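Local coordinates for protein ferredoxin-NADP reductase (Neisseria gonorrhoeae MIA_2011_03-10, PDB 5TR9) that binds FAD and probably transfers electrons between ferredoxin and NADP(H), at residues I138-E143 with N166-A171. Residues are numbered along the deposited sequence; the frame is centred on the assembly and turned at random.
Sequences ILEQPE and NDRLAA
Arg-168 reaches across from helix 166-173 to form a salt bridge with Glu-140 of segment 138-143, its NH2 lying 2.6 Å from the carboxylate OE2. The N-H points at OE2 with an angle of 150°, and the oxygen accepts through its anti lone pair, the one turned away from OE1. Carboxylate and guanidinium are nearly coplanar, 14° apart, and meet edge to edge through this one oxygen. A water closes the arrangement: it donates to OE2 at 3.0 Å and accepts from Arg-168 NH1 at 2.7 Å, so OE2 is gripped twice and both terminal nitrogens of the arginine are tied, directly or through water, to the same acceptor. Arg-168 spans the gap because its chain is fully extended from CG to NE, whereas the Glu-140 chain bends at chi2 (140°) to bring its carboxylate nearer. Both helices lie on the same face of the parallel sheet in the NAD-binding domain, packed against strands 150-157 and 185-191. Beneath the charged pair, Leu-139 CD1 and Leu-169 CD2 touch lightly at 4.1 Å, the two side chains crossing at about a right angle. Both leucines rest on Leu-153, while Phe-185 also meets Leu-139 and Phe-187 meets Leu-169.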
ATOM      1  N   ILE A 138      -1.830   6.924  -3.054  1.00 11.22           N
ATOM      2  CA  ILE A 138      -3.215   7.352  -3.233  1.00 10.69           C
ATOM      3  C   ILE A 138      -3.551   8.501  -2.286  1.00 12.60           C
ATOM      4  O   ILE A 138      -4.185   9.485  -2.688  1.00 12.64           O
ATOM      5  CB  ILE A 138      -4.161   6.153  -3.060  1.00  9.68           C
ATOM      6  CG1 ILE A 138      -4.030   5.247  -4.292  1.00  9.12           C
ATOM      7  CG2 ILE A 138      -5.623   6.616  -2.885  1.00 10.98           C
ATOM      8  CD1 ILE A 138      -4.558   3.818  -4.108  1.00 11.34           C
ATOM      9  N   LEU A 139      -3.110   8.415  -1.027  1.00 13.26           N
ATOM     10  CA  LEU A 139      -3.378   9.498  -0.074  1.00 12.53           C
ATOM     11  C   LEU A 139      -2.691  10.802  -0.444  1.00 17.81           C
ATOM     12  O   LEU A 139      -3.085  11.865   0.053  1.00 17.96           O
ATOM     13  CB  LEU A 139      -2.950   9.086   1.333  1.00 13.11           C
ATOM     14  CG  LEU A 139      -3.836   7.999   1.923  1.00 17.66           C
ATOM     15  CD1 LEU A 139      -3.258   7.537   3.252  1.00 21.72           C
ATOM     16  CD2 LEU A 139      -5.247   8.532   2.113  1.00 19.49           C
ATOM     17  N   GLU A 140      -1.655  10.754  -1.276  1.00 13.08           N
ATOM     18  CA  GLU A 140      -1.004  11.974  -1.717  0.56 12.95           C
ATOM     19  C   GLU A 140      -1.728  12.632  -2.897  1.00 13.68           C
ATOM     20  O   GLU A 140      -1.346  13.728  -3.293  1.00 18.20           O
ATOM     21  CB  GLU A 140       0.470  11.657  -2.026  0.56 16.99           C
ATOM     22  CG  GLU A 140       1.272  11.359  -0.726  0.56 22.81           C
ATOM     23  CD  GLU A 140       2.304  10.214  -0.813  0.56 22.23           C
ATOM     24  OE1 GLU A 140       2.630   9.750  -1.922  0.56 17.75           O
ATOM     25  OE2 GLU A 140       2.799   9.781   0.251  0.56 21.09           O
ATOM     26  N   GLN A 141      -2.771  11.991  -3.437  1.00 13.90           N
ATOM     27  CA  GLN A 141      -3.573  12.593  -4.500  1.00 15.10           C
ATOM     28  C   GLN A 141      -4.565  13.572  -3.891  1.00 19.21           C
ATOM     29  O   GLN A 141      -5.454  13.142  -3.146  1.00 17.84           O
ATOM     30  CB  GLN A 141      -4.336  11.526  -5.262  1.00 17.79           C
ATOM     31  CG  GLN A 141      -3.474  10.612  -6.081  1.00 17.90           C
ATOM     32  CD  GLN A 141      -2.931  11.303  -7.302  1.00 20.83           C
ATOM     33  OE1 GLN A 141      -1.826  11.840  -7.288  1.00 19.35           O
ATOM     34  NE2 GLN A 141      -3.715  11.314  -8.369  1.00 31.80           N
ATOM     35  N   PRO A 142      -4.467  14.872  -4.182  1.00 15.92           N
ATOM     36  CA  PRO A 142      -5.384  15.827  -3.538  1.00 18.92           C
ATOM     37  C   PRO A 142      -6.844  15.531  -3.814  1.00 20.35           C
ATOM     38  O   PRO A 142      -7.694  15.812  -2.961  1.00 19.22           O
ATOM     39  CB  PRO A 142      -4.958  17.180  -4.126  1.00 20.53           C
ATOM     40  CG  PRO A 142      -3.544  16.977  -4.545  1.00 24.17           C
ATOM     41  CD  PRO A 142      -3.461  15.562  -5.018  1.00 17.32           C
ATOM     42  N   GLU A 143      -7.165  14.960  -4.974  1.00 16.67           N
ATOM     43  CA  GLU A 143      -8.570  14.772  -5.313  1.00 17.84           C
ATOM     44  C   GLU A 143      -9.210  13.597  -4.589  1.00 18.61           C
ATOM     45  O   GLU A 143     -10.439  13.480  -4.610  1.00 20.13           O
ATOM     46  CB  GLU A 143      -8.746  14.596  -6.826  1.00 19.84           C
ATOM     47  CG  GLU A 143      -8.348  13.247  -7.381  1.00 16.30           C
ATOM     48  CD  GLU A 143      -6.864  13.129  -7.706  1.00 17.41           C
ATOM     49  OE1 GLU A 143      -6.491  12.155  -8.393  1.00 20.10           O
ATOM     50  OE2 GLU A 143      -6.066  13.984  -7.282  1.00 20.58           O
ATOM     51  N   ASN A 166       2.961   5.585  11.372  1.00 21.49           N
ATOM     52  CA  ASN A 166       1.909   5.857  12.348  1.00 20.78           C
ATOM     53  C   ASN A 166       1.866   7.326  12.742  1.00 21.99           C
ATOM     54  O   ASN A 166       0.792   7.936  12.771  1.00 22.17           O
ATOM     55  CB  ASN A 166       2.123   4.985  13.584  1.00 26.42           C
ATOM     56  CG  ASN A 166       1.163   5.321  14.700  1.00 31.25           C
ATOM     57  OD1 ASN A 166       0.019   4.879  14.695  1.00 29.94           O
ATOM     58  ND2 ASN A 166       1.626   6.108  15.665  1.00 38.18           N
ATOM     59  N   ASP A 167       3.022   7.903  13.095  1.00 21.82           N
ATOM     60  CA  ASP A 167       3.036   9.305  13.509  1.00 24.82           C
ATOM     61  C   ASP A 167       2.510  10.207  12.404  1.00 26.81           C
ATOM     62  O   ASP A 167       1.727  11.129  12.664  1.00 29.10           O
ATOM     63  CB  ASP A 167       4.448   9.728  13.912  1.00 26.67           C
ATOM     64  CG  ASP A 167       4.910   9.072  15.198  1.00 36.33           C
ATOM     65  OD1 ASP A 167       4.113   8.338  15.819  1.00 42.11           O
ATOM     66  OD2 ASP A 167       6.078   9.292  15.584  1.00 42.09           O
ATOM     67  N   ARG A 168       2.918   9.947  11.162  1.00 20.97           N
ATOM     68  CA  ARG A 168       2.476  10.766  10.040  1.00 23.78           C
ATOM     69  C   ARG A 168       0.972  10.632   9.812  1.00 24.13           C
ATOM     70  O   ARG A 168       0.269  11.634   9.626  1.00 23.96           O
ATOM     71  CB  ARG A 168       3.251  10.366   8.781  1.00 33.57           C
ATOM     72  CG  ARG A 168       2.542  10.662   7.469  1.00 41.41           C
ATOM     73  CD  ARG A 168       3.289  10.030   6.303  1.00 45.31           C
ATOM     74  NE  ARG A 168       2.612  10.256   5.029  1.00 47.27           N
ATOM     75  CZ  ARG A 168       3.023   9.759   3.865  1.00 50.85           C
ATOM     76  NH1 ARG A 168       4.113   9.001   3.809  1.00 36.54           N
ATOM     77  NH2 ARG A 168       2.343  10.019   2.754  1.00 54.93           N
ATOM     78  N   LEU A 169       0.463   9.402   9.814  1.00 19.69           N
ATOM     79  CA  LEU A 169      -0.945   9.194   9.486  1.00 20.07           C
ATOM     80  C   LEU A 169      -1.861   9.531  10.658  1.00 22.99           C
ATOM     81  O   LEU A 169      -2.983   9.999  10.442  1.00 23.00           O
ATOM     82  CB  LEU A 169      -1.171   7.758   9.018  1.00 21.88           C
ATOM     83  CG  LEU A 169      -0.377   7.369   7.765  1.00 18.93           C
ATOM     84  CD1 LEU A 169      -0.497   5.876   7.525  1.00 19.08           C
ATOM     85  CD2 LEU A 169      -0.851   8.131   6.548  1.00 20.11           C
ATOM     86  N   ALA A 170      -1.407   9.322  11.896  1.00 19.94           N
ATOM     87  CA  ALA A 170      -2.202   9.772  13.034  1.00 25.24           C
ATOM     88  C   ALA A 170      -2.354  11.288  13.027  1.00 31.36           C
ATOM     89  O   ALA A 170      -3.428  11.816  13.348  1.00 31.89           O
ATOM     90  CB  ALA A 170      -1.572   9.294  14.342  1.00 27.04           C
ATOM     91  N   ALA A 171      -1.295  12.010  12.644  1.00 29.84           N
ATOM     92  CA  ALA A 171      -1.381  13.468  12.593  1.00 29.95           C
ATOM     93  C   ALA A 171      -2.320  13.931  11.483  1.00 35.90           C
ATOM     94  O   ALA A 171      -3.087  14.883  11.670  1.00 38.83           O
ATOM     95  CB  ALA A 171       0.012  14.070  12.411  1.00 28.71           C
TER
HETATM   96  O   HOH W   1       5.284   8.531   1.368  1.00 36.05           O